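Local coordinates for protein probable branched-chain-amino-acid aminotransferase (Thermotoga maritima MSB8, PDB 3CSW) that probably transfers the amino group between leucine, isoleucine or valine and 2-oxoglutarate, using pyridoxal 5'-phosphate as cofactor, at residues R133-D137 and L138-P142. Numbering follows the deposited sequence.
Sequences RRIPD and LSTPP
The flat guanidinium of Arg134 meets the backbone of Pro142 partly through water 1, which lies at its edge and in its plane. This water accepts from Arg134 NH2 at 3.0 Å and donates to Pro142 O, which itself approaches the group obliquely. A bend at chi2 (79°) turns the arginine chain toward Pro142, while salt bridges from NE to Glu176 and from NH1 to Asp151 fix the rotation of the group; the Arg134 side chain comes to about 4 Å of the bound pyridoxal phosphate. The chain reverses through Asp137 and Leu138, and Pro136 O accepts two backbone N-H groups from beyond the turn. Thr140 N lies in the carbonyl plane, 3.1 Å from Pro136 O, whereas Ser139 N donates to the same oxygen from above that plane. Water 2 bridges the two arms, donating to Ile135 O and, at 2.6 Å, to Thr140 O. A CA-H...O contact links Asp137 CA to the same Thr140 O. With chi1 of Ile135 at -62°, its CG2 is turned anti to the backbone N and reaches Ser139 CB at 3.4 Å, tighter than usual for carbons, and both CB and OG1 of Thr140 at 3.8 Å. Asp137 crosses the Pro142 ring at about a right angle, OD1 3.4 Å from Pro142 CD. Thr140 OG1 donates to Ser139 O from well above its carbonyl plane, at 97° to the C=O, and also bonds to Thr150 OG1 of the second subunit; an alanine here would probably leave both oxygens without this partner and remove the hydroxyl lying against Ile135 CG2, although CB would still touch it. Ser139 OG bonds to Arg133 O of the same neighbour, so the turn belongs to the subunit interface. Chemically, paired backbone bonds and bridging water shape this loop, while Glu176 and Asp151 steady Arg134 beside the cofactor.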
# COMPACT_ATOMS: atom_id res chain seq x y z
N ARG A 133 0.61 -11.22 6.05
CA ARG A 133 1.06 -9.91 6.47
C ARG A 133 0.14 -9.38 7.54
O ARG A 133 -1.05 -9.63 7.52
CB ARG A 133 1.13 -8.90 5.32
CG ARG A 133 2.07 -9.24 4.19
CD ARG A 133 3.50 -9.30 4.66
NE ARG A 133 4.35 -9.70 3.54
CZ ARG A 133 5.05 -8.88 2.75
NH1 ARG A 133 5.08 -7.56 2.93
NH2 ARG A 133 5.74 -9.41 1.74
N ARG A 134 0.71 -8.65 8.49
CA ARG A 134 -0.04 -8.01 9.56
C ARG A 134 -1.04 -7.01 8.98
O ARG A 134 -0.69 -6.25 8.08
CB ARG A 134 0.93 -7.30 10.50
CG ARG A 134 0.35 -6.87 11.84
CD ARG A 134 0.27 -8.05 12.77
NE ARG A 134 0.14 -7.66 14.16
CZ ARG A 134 -0.95 -7.78 14.92
NH1 ARG A 134 -2.08 -8.27 14.45
NH2 ARG A 134 -0.89 -7.41 16.19
N ILE A 135 -2.28 -7.02 9.49
CA ILE A 135 -3.33 -6.13 8.98
C ILE A 135 -2.93 -4.70 9.32
O ILE A 135 -2.53 -4.43 10.47
CB ILE A 135 -4.75 -6.44 9.59
CG1 ILE A 135 -5.21 -7.85 9.22
CG2 ILE A 135 -5.76 -5.36 9.13
CD1 ILE A 135 -6.55 -8.29 9.93
N PRO A 136 -3.02 -3.79 8.33
CA PRO A 136 -2.60 -2.41 8.58
C PRO A 136 -3.66 -1.64 9.36
O PRO A 136 -4.82 -2.02 9.36
CB PRO A 136 -2.42 -1.85 7.16
CG PRO A 136 -3.41 -2.57 6.34
CD PRO A 136 -3.47 -3.98 6.94
N ASP A 137 -3.23 -0.56 10.00
CA ASP A 137 -4.09 0.31 10.80
C ASP A 137 -5.35 0.82 10.09
O ASP A 137 -6.39 0.96 10.73
CB ASP A 137 -3.25 1.52 11.35
CG ASP A 137 -3.94 2.24 12.51
OD1 ASP A 137 -4.33 1.58 13.51
OD2 ASP A 137 -4.11 3.48 12.42
N LEU A 138 -5.30 1.11 8.80
CA LEU A 138 -6.50 1.56 8.06
C LEU A 138 -7.62 0.51 7.99
O LEU A 138 -8.78 0.85 7.75
CB LEU A 138 -6.16 2.02 6.64
CG LEU A 138 -5.59 3.43 6.46
CD1 LEU A 138 -5.08 3.58 5.02
CD2 LEU A 138 -6.60 4.52 6.81
N SER A 139 -7.27 -0.75 8.23
CA SER A 139 -8.23 -1.86 8.23
C SER A 139 -8.65 -2.35 9.63
O SER A 139 -9.76 -2.84 9.83
CB SER A 139 -7.62 -3.04 7.47
OG SER A 139 -7.48 -2.76 6.09
N THR A 140 -7.71 -2.31 10.57
CA THR A 140 -7.94 -2.78 11.94
C THR A 140 -6.81 -2.27 12.84
O THR A 140 -5.67 -2.29 12.42
CB THR A 140 -7.98 -4.34 12.03
OG1 THR A 140 -8.98 -4.85 11.14
CG2 THR A 140 -8.27 -4.83 13.45
N PRO A 141 -7.13 -1.81 14.07
CA PRO A 141 -6.07 -1.45 14.98
C PRO A 141 -5.25 -2.65 15.39
O PRO A 141 -5.79 -3.66 15.83
CB PRO A 141 -6.80 -0.86 16.20
CG PRO A 141 -8.22 -0.66 15.79
CD PRO A 141 -8.48 -1.55 14.62
N PRO A 142 -3.92 -2.57 15.21
CA PRO A 142 -3.03 -3.65 15.60
C PRO A 142 -3.15 -4.06 17.08
O PRO A 142 -2.93 -5.23 17.39
CB PRO A 142 -1.65 -3.07 15.34
CG PRO A 142 -1.86 -2.02 14.34
CD PRO A 142 -3.20 -1.45 14.59
O HOH W 1 -3.47 -8.14 17.58
O HOH W 2 -4.07 -4.36 12.66